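Local coordinates for protein guanine nucleotide exchange factor p115rhogef (Homo sapiens, PDB 1IAP) that probably activates the GTPase Rho by nucleotide exchange and, through its N-terminal RGS-like domain, would be expected to engage heterotrimeric G-protein alpha subunits, at residues P15-A20 against A147-V152; T125-E130 against A153-M158; L35-A40 against E100-Q105; F29-L34 against A67-P72. All coordinates share one frame; numbering follows the deposited sequence.

Interaction 1: residues P15-A20 against A147-V152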
loop_
_atom_site.group_PDB
_atom_site.type_symbol
_atom_site.label_atom_id
_atom_site.label_comp_id
_atom_site.label_asym_id
_atom_site.label_seq_id
_atom_site.Cartn_x
_atom_site.Cartn_y
_atom_site.Cartn_z
ATOM N N PRO A 15 -8.445 6.086 -3.374
ATOM C CA PRO A 15 -8.029 5.098 -4.375
ATOM C C PRO A 15 -7.327 5.590 -5.635
ATOM O O PRO A 15 -6.318 5.012 -6.032
ATOM C CB PRO A 15 -9.329 4.337 -4.670
ATOM C CG PRO A 15 -10.390 5.358 -4.413
ATOM C CD PRO A 15 -9.908 6.052 -3.175
ATOM N N ALA A 16 -7.839 6.649 -6.257
ATOM C CA ALA A 16 -7.226 7.184 -7.473
ATOM C C ALA A 16 -5.887 7.849 -7.163
ATOM O O ALA A 16 -4.890 7.617 -7.846
ATOM C CB ALA A 16 -8.162 8.175 -8.146
ATOM N N HIS A 17 -5.876 8.673 -6.121
ATOM C CA HIS A 17 -4.664 9.367 -5.709
ATOM C C HIS A 17 -3.617 8.358 -5.261
ATOM O O HIS A 17 -2.450 8.470 -5.631
ATOM C CB HIS A 17 -4.990 10.393 -4.621
ATOM C CG HIS A 17 -5.968 11.430 -5.081
ATOM N ND1 HIS A 17 -5.605 12.735 -5.336
ATOM C CD2 HIS A 17 -7.269 11.322 -5.444
ATOM C CE1 HIS A 17 -6.638 13.382 -5.849
ATOM N NE2 HIS A 17 -7.659 12.546 -5.925
ATOM N N LEU A 18 -4.065 7.310 -4.571
ATOM C CA LEU A 18 -3.172 6.256 -4.110
ATOM C C LEU A 18 -2.562 5.489 -5.290
ATOM O O LEU A 18 -1.372 5.182 -5.276
ATOM C CB LEU A 18 -3.910 5.308 -3.153
ATOM C CG LEU A 18 -3.047 4.250 -2.467
ATOM C CD1 LEU A 18 -1.902 4.922 -1.703
ATOM C CD2 LEU A 18 -3.907 3.427 -1.522
ATOM N N MET A 19 -3.368 5.184 -6.310
ATOM C CA MET A 19 -2.863 4.489 -7.496
ATOM C C MET A 19 -1.746 5.283 -8.187
ATOM O O MET A 19 -0.778 4.699 -8.665
ATOM C CB MET A 19 -3.983 4.200 -8.506
ATOM C CG MET A 19 -4.812 2.949 -8.206
ATOM S SD MET A 19 -3.791 1.460 -7.991
ATOM C CE MET A 19 -2.809 1.476 -9.490
ATOM N N ALA A 20 -1.899 6.603 -8.273
ATOM C CA ALA A 20 -0.886 7.447 -8.906
ATOM C C ALA A 20 0.404 7.360 -8.094
ATOM O O ALA A 20 1.491 7.185 -8.648
ATOM C CB ALA A 20 -1.375 8.909 -8.991
ATOM N N ALA A 147 -17.605 7.010 -5.499
ATOM C CA ALA A 147 -17.826 6.083 -6.610
ATOM C C ALA A 147 -16.971 6.489 -7.814
ATOM O O ALA A 147 -16.414 5.633 -8.500
ATOM C CB ALA A 147 -19.301 6.031 -6.993
ATOM N N ARG A 148 -16.879 7.795 -8.067
ATOM C CA ARG A 148 -16.067 8.313 -9.170
ATOM C C ARG A 148 -14.591 7.987 -8.956
ATOM O O ARG A 148 -13.884 7.639 -9.908
ATOM C CB ARG A 148 -16.239 9.832 -9.321
ATOM C CG ARG A 148 -17.520 10.257 -10.019
ATOM C CD ARG A 148 -17.551 11.765 -10.232
ATOM N NE ARG A 148 -18.671 12.197 -11.072
ATOM C CZ ARG A 148 -19.929 12.320 -10.655
ATOM N NH1 ARG A 148 -20.250 12.041 -9.398
ATOM N NH2 ARG A 148 -20.868 12.740 -11.494
ATOM N N GLU A 149 -14.141 8.092 -7.706
ATOM C CA GLU A 149 -12.753 7.801 -7.352
ATOM C C GLU A 149 -12.430 6.344 -7.662
ATOM O O GLU A 149 -11.409 6.053 -8.279
ATOM C CB GLU A 149 -12.499 8.037 -5.866
ATOM C CG GLU A 149 -12.603 9.458 -5.378
ATOM C CD GLU A 149 -12.165 9.573 -3.932
ATOM O OE1 GLU A 149 -12.923 9.143 -3.046
ATOM O OE2 GLU A 149 -11.049 10.066 -3.679
ATOM N N ARG A 150 -13.313 5.438 -7.242
ATOM C CA ARG A 150 -13.117 4.008 -7.481
ATOM C C ARG A 150 -13.090 3.680 -8.971
ATOM O O ARG A 150 -12.371 2.784 -9.396
ATOM C CB ARG A 150 -14.212 3.174 -6.801
ATOM C CG ARG A 150 -14.295 3.347 -5.305
ATOM C CD ARG A 150 -15.283 2.361 -4.703
ATOM N NE ARG A 150 -15.593 2.692 -3.316
ATOM C CZ ARG A 150 -16.708 3.303 -2.926
ATOM N NH1 ARG A 150 -17.627 3.643 -3.822
ATOM N NH2 ARG A 150 -16.898 3.588 -1.644
ATOM N N HIS A 151 -13.881 4.399 -9.762
ATOM C CA HIS A 151 -13.927 4.169 -11.205
ATOM C C HIS A 151 -12.576 4.489 -11.831
ATOM O O HIS A 151 -12.038 3.701 -12.614
ATOM C CB HIS A 151 -15.018 5.031 -11.856
ATOM C CG HIS A 151 -15.202 4.775 -13.320
ATOM N ND1 HIS A 151 -14.710 5.618 -14.292
ATOM C CD2 HIS A 151 -15.829 3.770 -13.978
ATOM C CE1 HIS A 151 -15.025 5.146 -15.485
ATOM N NE2 HIS A 151 -15.703 4.025 -15.323
ATOM N N VAL A 152 -12.040 5.654 -11.480
ATOM C CA VAL A 152 -10.749 6.109 -11.989
ATOM C C VAL A 152 -9.635 5.165 -11.548
ATOM O O VAL A 152 -8.787 4.769 -12.350
ATOM C CB VAL A 152 -10.450 7.549 -11.493
ATOM C CG1 VAL A 152 -8.991 7.946 -11.774
ATOM C CG2 VAL A 152 -11.405 8.526 -12.161
#
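Pro-15 lays its ring against the base of Glu-149, CG of the proline 3.7 Å from CB of the glutamate, and the two side chains cross at about a right angle. The same ring borders the start of Arg-150, where Pro-15 CG is 4.1 Å from the backbone N. One residue on, the methyl of Ala-16 meets Val-152: its CB lies 3.7 Å from CG1, the branch that stands anti to the backbone N (chi1 169°). That methyl also rests near the helix backbone, with Ala-16 CB 3.9 Å from Glu-149 O. Such short side chains illustrate how two helices can come close, and here the axes of the two short segments approach to 8.2 Å while running 29° from parallel. Beyond CG the Glu-149 chain is extended, and its carboxylate is carried away from the proline to form a salt bridge through OE2 with Arg-14, just ahead of the first segment. The contact thus joins the N-terminal end of helix 15-28 to the middle of helix 142-162. Helix 128-135 borders it through Leu-134, which touches Ala-16, and Glu-130, which touches Val-152, while Leu-188 and Val-190, following helix 171-187, pack on Pro-15.

Interaction 2: residues T125-E130 against A153-M158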
loop_
_atom_site.group_PDB
_atom_site.type_symbol
_atom_site.label_atom_id
_atom_site.label_comp_id
_atom_site.label_asym_id
_atom_site.label_seq_id
_atom_site.Cartn_x
_atom_site.Cartn_y
_atom_site.Cartn_z
ATOM N N THR A 125 4.680 13.390 -12.374
ATOM C CA THR A 125 3.977 12.264 -11.768
ATOM C C THR A 125 2.859 11.806 -12.695
ATOM O O THR A 125 2.243 12.618 -13.395
ATOM C CB THR A 125 3.405 12.595 -10.371
ATOM O OG1 THR A 125 2.582 13.764 -10.444
ATOM C CG2 THR A 125 4.543 12.815 -9.377
ATOM N N PRO A 126 2.602 10.493 -12.730
ATOM C CA PRO A 126 1.564 9.905 -13.580
ATOM C C PRO A 126 0.129 10.208 -13.194
ATOM O O PRO A 126 -0.179 10.498 -12.035
ATOM C CB PRO A 126 1.854 8.407 -13.470
ATOM C CG PRO A 126 2.375 8.274 -12.062
ATOM C CD PRO A 126 3.327 9.441 -11.988
ATOM N N TRP A 127 -0.743 10.149 -14.195
ATOM C CA TRP A 127 -2.175 10.346 -14.013
ATOM C C TRP A 127 -2.646 11.685 -13.452
ATOM O O TRP A 127 -3.715 11.755 -12.852
ATOM C CB TRP A 127 -2.721 9.205 -13.150
ATOM C CG TRP A 127 -2.393 7.858 -13.709
ATOM C CD1 TRP A 127 -1.589 6.908 -13.148
ATOM C CD2 TRP A 127 -2.861 7.310 -14.945
ATOM N NE1 TRP A 127 -1.527 5.801 -13.959
ATOM C CE2 TRP A 127 -2.300 6.020 -15.069
ATOM C CE3 TRP A 127 -3.703 7.784 -15.962
ATOM C CZ2 TRP A 127 -2.556 5.195 -16.166
ATOM C CZ3 TRP A 127 -3.959 6.961 -17.054
ATOM C CH2 TRP A 127 -3.385 5.681 -17.148
ATOM N N GLU A 128 -1.866 12.743 -13.654
ATOM C CA GLU A 128 -2.246 14.058 -13.156
ATOM C C GLU A 128 -3.530 14.560 -13.818
ATOM O O GLU A 128 -4.329 15.243 -13.186
ATOM C CB GLU A 128 -1.094 15.056 -13.339
ATOM C CG GLU A 128 -1.287 16.401 -12.626
ATOM C CD GLU A 128 -1.597 16.272 -11.132
ATOM O OE1 GLU A 128 -1.050 15.373 -10.461
ATOM O OE2 GLU A 128 -2.402 17.081 -10.624
ATOM N N GLN A 129 -3.738 14.201 -15.081
ATOM C CA GLN A 129 -4.946 14.605 -15.789
ATOM C C GLN A 129 -6.187 14.030 -15.096
ATOM O O GLN A 129 -7.185 14.729 -14.920
ATOM C CB GLN A 129 -4.915 14.134 -17.250
ATOM C CG GLN A 129 -6.235 14.363 -17.974
ATOM C CD GLN A 129 -6.333 13.648 -19.305
ATOM O OE1 GLN A 129 -6.791 14.226 -20.286
ATOM N NE2 GLN A 129 -5.926 12.380 -19.343
ATOM N N GLU A 130 -6.115 12.766 -14.692
ATOM C CA GLU A 130 -7.239 12.107 -14.023
ATOM C C GLU A 130 -7.518 12.739 -12.665
ATOM O O GLU A 130 -8.674 12.989 -12.306
ATOM C CB GLU A 130 -6.978 10.601 -13.875
ATOM C CG GLU A 130 -7.173 9.787 -15.163
ATOM C CD GLU A 130 -6.240 10.193 -16.297
ATOM O OE1 GLU A 130 -5.125 10.693 -16.029
ATOM O OE2 GLU A 130 -6.622 10.007 -17.469
ATOM N N ALA A 153 -9.636 4.812 -10.266
ATOM C CA ALA A 153 -8.628 3.913 -9.720
ATOM C C ALA A 153 -8.616 2.578 -10.455
ATOM O O ALA A 153 -7.558 2.015 -10.705
ATOM C CB ALA A 153 -8.865 3.693 -8.229
ATOM N N GLU A 154 -9.795 2.076 -10.811
ATOM C CA GLU A 154 -9.888 0.810 -11.533
ATOM C C GLU A 154 -9.140 0.883 -12.862
ATOM O O GLU A 154 -8.369 -0.017 -13.208
ATOM C CB GLU A 154 -11.352 0.428 -11.760
ATOM C CG GLU A 154 -12.048 -0.024 -10.488
ATOM C CD GLU A 154 -13.553 -0.180 -10.623
ATOM O OE1 GLU A 154 -14.088 -0.055 -11.749
ATOM O OE2 GLU A 154 -14.202 -0.432 -9.583
ATOM N N ARG A 155 -9.330 1.981 -13.581
ATOM C CA ARG A 155 -8.653 2.158 -14.851
ATOM C C ARG A 155 -7.143 2.257 -14.647
ATOM O O ARG A 155 -6.371 1.716 -15.444
ATOM C CB ARG A 155 -9.169 3.406 -15.578
ATOM C CG ARG A 155 -8.444 3.660 -16.890
ATOM C CD ARG A 155 -9.098 4.751 -17.712
ATOM N NE ARG A 155 -8.255 5.145 -18.837
ATOM C CZ ARG A 155 -7.545 6.269 -18.882
ATOM N NH1 ARG A 155 -7.577 7.116 -17.862
ATOM N NH2 ARG A 155 -6.804 6.545 -19.948
ATOM N N LEU A 156 -6.724 2.948 -13.588
ATOM C CA LEU A 156 -5.299 3.100 -13.315
ATOM C C LEU A 156 -4.697 1.755 -12.926
ATOM O O LEU A 156 -3.581 1.447 -13.317
ATOM C CB LEU A 156 -5.042 4.131 -12.216
ATOM C CG LEU A 156 -5.694 5.516 -12.323
ATOM C CD1 LEU A 156 -4.920 6.503 -11.466
ATOM C CD2 LEU A 156 -5.753 5.990 -13.759
ATOM N N LEU A 157 -5.452 0.947 -12.182
ATOM C CA LEU A 157 -4.975 -0.378 -11.774
ATOM C C LEU A 157 -4.810 -1.279 -12.998
ATOM O O LEU A 157 -3.822 -2.008 -13.124
ATOM C CB LEU A 157 -5.952 -1.022 -10.781
ATOM C CG LEU A 157 -5.550 -2.397 -10.212
ATOM C CD1 LEU A 157 -4.136 -2.345 -9.659
ATOM C CD2 LEU A 157 -6.531 -2.810 -9.123
ATOM N N MET A 158 -5.784 -1.224 -13.901
ATOM C CA MET A 158 -5.739 -2.029 -15.113
ATOM C C MET A 158 -4.499 -1.656 -15.914
ATOM O O MET A 158 -3.786 -2.526 -16.420
ATOM C CB MET A 158 -7.001 -1.799 -15.948
ATOM C CG MET A 158 -7.022 -2.557 -17.269
ATOM S SD MET A 158 -8.537 -2.272 -18.202
ATOM C CE MET A 158 -9.618 -3.503 -17.454
HETATM O O HOH W 1 -1.517 2.956 -12.962
#
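The indole of Trp-127 carries Leu-156 on one face, with CD2 3.5 Å from the centroid of the six-membered ring and 18° off its normal, a CH-pi contact. The other methyl, CD1, sits 3.6 Å from Trp-127 CG, so the leucine fork spans both rings. Glu-130 OE1 lies in the indole plane at its edge, and the guanidinium of Arg-155 approaches near CZ3 with its plane 77° from that of the ring. An extended chain takes Arg-155 to Glu-130, where NH1 donates to OE2 at 3.1 Å in a salt bridge with an N-H...O angle of 155°. The acceptor lies close to the guanidinium plane, but the donor stands above the carboxylate. Gln-129 NE2 bonds weakly to the same OE2. A water joins the two segments, accepting weakly from Trp-127 NE1 and donating to Leu-156 O at 2.6 Å. His-159 meets the indole edge-to-face. An alanine in place of Trp-127 would probably open a gap beside Leu-156 CD2, strip CD1 of the five-membered ring and leave the water without its indole donor. Between helices 128-135 and 142-162, apolar ring packing is bordered by a charge pair whose single bond probably restrains Arg-155 only in part.

Interaction 3: residues L35-A40 against E100-Q105; sequences LCCLHA and EVVQSQ
Cys-36 and Cys-37 direct their sulfurs at different parts of the opposing helix end, although they are neighbours in sequence. In Cys-36 the sulfur is anti to the backbone N (chi1 175°), and SG reaches CG1 of Val-101 at 3.6 Å. In Cys-37 it swings beside the backbone N instead (chi1 -74°), which brings SG to 3.8 Å from CB of Gln-105 and 4.1 Å from CG1 of Val-102. Val-102 is shared between two partners: while CG1 faces Cys-37, its other branch, CG2, meets the methyl of Ala-40. The two methyls, Ala-40 CB and Val-102 CG2, are pressed together at 3.3 Å, closer than carbons normally pack. The small residues one turn apart on helix 32-43 thus receive the valine branches with little separation between the backbones.

Val-101 O is occupied as well, by Ser-104 OG at 2.6 Å, a bond within its own segment that ties the serine hydroxyl back to the last part of helix 91-103. The amide of Gln-105 turns back, and its NE2 bonds weakly to the same oxygen and, also weakly, to Pro-72 O. Phe-58 and Phe-62 of helix 48-63 pack on Cys-36, and Leu-8 touches Cys-37. This buried, apolar meeting of helices, built from small side chains and beta-branched ones, is in keeping with the all-helical core of an RGS-like domain.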
loop_
_atom_site.group_PDB
_atom_site.type_symbol
_atom_site.label_atom_id
_atom_site.label_comp_id
_atom_site.label_asym_id
_atom_site.label_seq_id
_atom_site.Cartn_x
_atom_site.Cartn_y
_atom_site.Cartn_z
ATOM N N LEU A 35 3.667 -0.567 0.545
ATOM C CA LEU A 35 2.710 -1.665 0.454
ATOM C C LEU A 35 2.477 -2.306 1.818
ATOM O O LEU A 35 1.360 -2.701 2.145
ATOM C CB LEU A 35 3.194 -2.712 -0.549
ATOM C CG LEU A 35 3.258 -2.248 -2.007
ATOM C CD1 LEU A 35 3.909 -3.318 -2.858
ATOM C CD2 LEU A 35 1.861 -1.903 -2.516
ATOM N N CYS A 36 3.541 -2.383 2.607
ATOM C CA CYS A 36 3.487 -2.955 3.945
ATOM C C CYS A 36 2.564 -2.124 4.842
ATOM O O CYS A 36 1.695 -2.664 5.530
ATOM C CB CYS A 36 4.900 -3.021 4.530
ATOM S SG CYS A 36 4.987 -3.583 6.236
ATOM N N CYS A 37 2.730 -0.805 4.796
ATOM C CA CYS A 37 1.913 0.103 5.592
ATOM C C CYS A 37 0.434 0.007 5.221
ATOM O O CYS A 37 -0.433 0.048 6.093
ATOM C CB CYS A 37 2.390 1.548 5.420
ATOM S SG CYS A 37 3.946 1.937 6.260
ATOM N N LEU A 38 0.151 -0.122 3.927
ATOM C CA LEU A 38 -1.232 -0.223 3.462
ATOM C C LEU A 38 -1.873 -1.526 3.944
ATOM O O LEU A 38 -3.010 -1.527 4.413
ATOM C CB LEU A 38 -1.294 -0.129 1.930
ATOM C CG LEU A 38 -0.755 1.148 1.276
ATOM C CD1 LEU A 38 -0.863 1.056 -0.256
ATOM C CD2 LEU A 38 -1.517 2.361 1.789
ATOM N N HIS A 39 -1.134 -2.631 3.855
ATOM C CA HIS A 39 -1.662 -3.921 4.289
ATOM C C HIS A 39 -1.838 -3.986 5.803
ATOM O O HIS A 39 -2.729 -4.676 6.304
ATOM C CB HIS A 39 -0.770 -5.062 3.809
ATOM C CG HIS A 39 -0.919 -5.369 2.351
ATOM N ND1 HIS A 39 -0.656 -6.612 1.824
ATOM C CD2 HIS A 39 -1.306 -4.592 1.310
ATOM C CE1 HIS A 39 -0.871 -6.592 0.520
ATOM N NE2 HIS A 39 -1.267 -5.376 0.185
ATOM N N ALA A 40 -0.995 -3.251 6.522
ATOM C CA ALA A 40 -1.054 -3.206 7.981
ATOM C C ALA A 40 -2.317 -2.478 8.418
ATOM O O ALA A 40 -2.946 -2.845 9.410
ATOM C CB ALA A 40 0.171 -2.503 8.531
ATOM N N GLU A 100 5.046 -1.805 15.315
ATOM C CA GLU A 100 6.497 -1.618 15.328
ATOM C C GLU A 100 7.065 -1.691 13.916
ATOM O O GLU A 100 8.004 -0.969 13.577
ATOM C CB GLU A 100 7.183 -2.664 16.210
ATOM C CG GLU A 100 7.017 -2.438 17.704
ATOM C CD GLU A 100 7.867 -3.389 18.534
ATOM O OE1 GLU A 100 9.110 -3.241 18.525
ATOM O OE2 GLU A 100 7.294 -4.285 19.191
ATOM N N VAL A 101 6.510 -2.585 13.106
ATOM C CA VAL A 101 6.952 -2.730 11.725
ATOM C C VAL A 101 6.562 -1.479 10.936
ATOM O O VAL A 101 7.368 -0.942 10.179
ATOM C CB VAL A 101 6.330 -3.972 11.054
ATOM C CG1 VAL A 101 6.497 -3.890 9.535
ATOM C CG2 VAL A 101 6.992 -5.247 11.583
ATOM N N VAL A 102 5.331 -1.014 11.135
ATOM C CA VAL A 102 4.823 0.173 10.448
ATOM C C VAL A 102 5.614 1.413 10.854
ATOM O O VAL A 102 5.946 2.244 10.014
ATOM C CB VAL A 102 3.323 0.406 10.745
ATOM C CG1 VAL A 102 2.862 1.757 10.186
ATOM C CG2 VAL A 102 2.492 -0.706 10.135
ATOM N N GLN A 103 5.953 1.508 12.137
ATOM C CA GLN A 103 6.708 2.651 12.641
ATOM C C GLN A 103 8.064 2.754 11.943
ATOM O O GLN A 103 8.483 3.845 11.550
ATOM C CB GLN A 103 6.885 2.536 14.161
ATOM C CG GLN A 103 7.198 3.848 14.863
ATOM C CD GLN A 103 8.649 4.274 14.717
ATOM O OE1 GLN A 103 8.939 5.422 14.379
ATOM N NE2 GLN A 103 9.567 3.350 14.980
ATOM N N SER A 104 8.716 1.610 11.745
ATOM C CA SER A 104 10.023 1.557 11.092
ATOM C C SER A 104 10.015 1.845 9.585
ATOM O O SER A 104 11.077 1.898 8.959
ATOM C CB SER A 104 10.691 0.205 11.355
ATOM O OG SER A 104 9.879 -0.866 10.905
ATOM N N GLN A 105 8.830 2.000 8.998
ATOM C CA GLN A 105 8.718 2.286 7.566
ATOM C C GLN A 105 8.380 3.758 7.320
ATOM O O GLN A 105 8.492 4.244 6.195
ATOM C CB GLN A 105 7.625 1.423 6.912
ATOM C CG GLN A 105 7.683 -0.063 7.213
ATOM C CD GLN A 105 8.977 -0.715 6.780
ATOM O OE1 GLN A 105 9.411 -0.569 5.635
ATOM N NE2 GLN A 105 9.600 -1.452 7.693
#

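Interaction 4: residues F29-L34 against A67-P72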
loop_
_atom_site.group_PDB
_atom_site.type_symbol
_atom_site.label_atom_id
_atom_site.label_comp_id
_atom_site.label_asym_id
_atom_site.label_seq_id
_atom_site.Cartn_x
_atom_site.Cartn_y
_atom_site.Cartn_z
ATOM N N PHE A 29 11.115 3.682 -6.609
ATOM C CA PHE A 29 11.667 3.216 -5.334
ATOM C C PHE A 29 11.296 1.760 -5.084
ATOM O O PHE A 29 10.722 1.092 -5.950
ATOM C CB PHE A 29 11.083 4.029 -4.161
ATOM C CG PHE A 29 11.233 5.517 -4.296
ATOM C CD1 PHE A 29 10.212 6.284 -4.855
ATOM C CD2 PHE A 29 12.374 6.161 -3.825
ATOM C CE1 PHE A 29 10.327 7.671 -4.944
ATOM C CE2 PHE A 29 12.498 7.547 -3.909
ATOM C CZ PHE A 29 11.473 8.303 -4.468
ATOM N N GLU A 30 11.654 1.273 -3.895
ATOM C CA GLU A 30 11.310 -0.081 -3.483
ATOM C C GLU A 30 9.892 0.049 -2.938
ATOM O O GLU A 30 9.641 0.817 -2.012
ATOM C CB GLU A 30 12.261 -0.593 -2.396
ATOM C CG GLU A 30 13.570 -1.158 -2.927
ATOM C CD GLU A 30 13.369 -2.393 -3.795
ATOM O OE1 GLU A 30 13.313 -2.256 -5.037
ATOM O OE2 GLU A 30 13.278 -3.504 -3.233
ATOM N N PRO A 31 8.935 -0.664 -3.550
ATOM C CA PRO A 31 7.518 -0.662 -3.180
ATOM C C PRO A 31 7.164 -1.300 -1.838
ATOM O O PRO A 31 6.105 -1.013 -1.279
ATOM C CB PRO A 31 6.877 -1.426 -4.337
ATOM C CG PRO A 31 7.919 -2.434 -4.668
ATOM C CD PRO A 31 9.183 -1.609 -4.653
ATOM N N GLY A 32 8.046 -2.158 -1.331
ATOM C CA GLY A 32 7.804 -2.849 -0.071
ATOM C C GLY A 32 7.259 -2.038 1.092
ATOM O O GLY A 32 6.174 -2.334 1.597
ATOM N N PRO A 33 7.984 -0.999 1.540
ATOM C CA PRO A 33 7.581 -0.138 2.656
ATOM C C PRO A 33 6.165 0.433 2.584
ATOM O O PRO A 33 5.410 0.338 3.551
ATOM C CB PRO A 33 8.641 0.962 2.629
ATOM C CG PRO A 33 9.855 0.222 2.169
ATOM C CD PRO A 33 9.303 -0.591 1.025
ATOM N N LEU A 34 5.809 1.029 1.452
ATOM C CA LEU A 34 4.479 1.605 1.292
ATOM C C LEU A 34 3.411 0.517 1.274
ATOM O O LEU A 34 2.394 0.651 1.932
ATOM C CB LEU A 34 4.390 2.442 0.007
ATOM C CG LEU A 34 3.040 3.097 -0.341
ATOM C CD1 LEU A 34 2.556 4.019 0.785
ATOM C CD2 LEU A 34 3.175 3.882 -1.636
ATOM N N ALA A 67 11.091 -13.189 1.518
ATOM C CA ALA A 67 10.032 -12.346 0.954
ATOM C C ALA A 67 10.540 -11.380 -0.105
ATOM O O ALA A 67 11.469 -10.611 0.132
ATOM C CB ALA A 67 9.315 -11.590 2.054
ATOM N N VAL A 68 9.910 -11.420 -1.275
ATOM C CA VAL A 68 10.292 -10.561 -2.390
ATOM C C VAL A 68 10.127 -9.089 -2.037
ATOM O O VAL A 68 10.887 -8.242 -2.504
ATOM C CB VAL A 68 9.437 -10.843 -3.642
ATOM C CG1 VAL A 68 10.194 -10.424 -4.889
ATOM C CG2 VAL A 68 9.041 -12.309 -3.698
ATOM N N LEU A 69 9.137 -8.797 -1.200
ATOM C CA LEU A 69 8.852 -7.428 -0.788
ATOM C C LEU A 69 9.291 -7.176 0.650
ATOM O O LEU A 69 8.734 -6.317 1.330
ATOM C CB LEU A 69 7.354 -7.136 -0.928
ATOM C CG LEU A 69 6.686 -7.271 -2.299
ATOM C CD1 LEU A 69 5.206 -6.978 -2.146
ATOM C CD2 LEU A 69 7.312 -6.325 -3.315
ATOM N N ARG A 70 10.319 -7.897 1.091
ATOM C CA ARG A 70 10.812 -7.755 2.454
ATOM C C ARG A 70 11.183 -6.321 2.787
ATOM O O ARG A 70 11.894 -5.657 2.027
ATOM C CB ARG A 70 12.019 -8.661 2.703
ATOM C CG ARG A 70 12.402 -8.760 4.178
ATOM C CD ARG A 70 13.492 -9.801 4.405
ATOM N NE ARG A 70 13.478 -10.293 5.780
ATOM C CZ ARG A 70 14.395 -10.002 6.697
ATOM N NH1 ARG A 70 15.421 -9.215 6.397
ATOM N NH2 ARG A 70 14.271 -10.484 7.927
ATOM N N VAL A 71 10.640 -5.838 3.898
ATOM C CA VAL A 71 10.914 -4.491 4.377
ATOM C C VAL A 71 11.912 -4.616 5.527
ATOM O O VAL A 71 12.050 -5.689 6.115
ATOM C CB VAL A 71 9.626 -3.797 4.901
ATOM C CG1 VAL A 71 8.576 -3.708 3.799
ATOM C CG2 VAL A 71 9.064 -4.540 6.108
ATOM N N PRO A 72 12.675 -3.547 5.813
ATOM C CA PRO A 72 13.640 -3.612 6.919
ATOM C C PRO A 72 12.876 -3.794 8.237
ATOM O O PRO A 72 12.121 -2.919 8.669
ATOM C CB PRO A 72 14.363 -2.262 6.830
ATOM C CG PRO A 72 13.368 -1.363 6.140
ATOM C CD PRO A 72 12.788 -2.269 5.087
HETATM O O HOH W 2 11.494 -5.743 -3.445
#
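Val-71 presses a single methyl on the backbone around Gly-32, with Val-71 CG1 3.4 Å from Gly-32 C and 3.6 Å from Pro-33 N. That branch is anti to its own carbonyl carbon (chi1 -59°). Next to this, Gly-32 CA is 3.9 Å from Leu-69 O. A beta carbon on Gly-32 would point into this interface, close to both Leu-69 O and Val-71 CG1, and the absence of a side chain therefore lets the two backbones come together, with alpha carbons of Gly-32 and Leu-69 only 4.8 Å apart. The flanking contact is looser: Pro-31 CG and Leu-69 CD2 stand 4.2 Å apart, the two side chains crossing at about a right angle.

What positions the loop side is partly a type I beta turn from Ala-67 to Arg-70, closed by Arg-70 N bonding to Ala-67 O at 3.1 Å. A water spans the margin of the contact, donating to both Glu-30 OE2 and Val-68 O. Farther out, Val-71 forms backbone hydrogen bonds with Phe-62 and Arg-70 NE donates to Leu-63 O, fastening the loop to the end of helix 48-63. The contact therefore sets the start of helix 32-43 against the loop between helices 48-63 and 75-81, with Val-177 of helix 171-187 touching both Pro-31 and Leu-69.

The four contacts form two neighbouring pairs. Interactions 1 and 2 share helix 142-162 and touch where Ala-153 packs on Pro-15; interactions 3 and 4 share helix 32-43 and meet through Gln-105, which lies against Val-71 and Pro-33. Between the pairs the link is slight: Leu-18 touches Leu-38, with the centres of interactions 1 and 3 about 22 Å apart. Interactions 1, 3 and 4 are buried and pack mainly through apolar groups, with cysteine sulfurs in interaction 3, using small residues, prolines or a glycine to bring backbones near. Interaction 2, partly buried, adds an aromatic face and a salt bridge; a water bridges its segments, as one does at the margin of interaction 4.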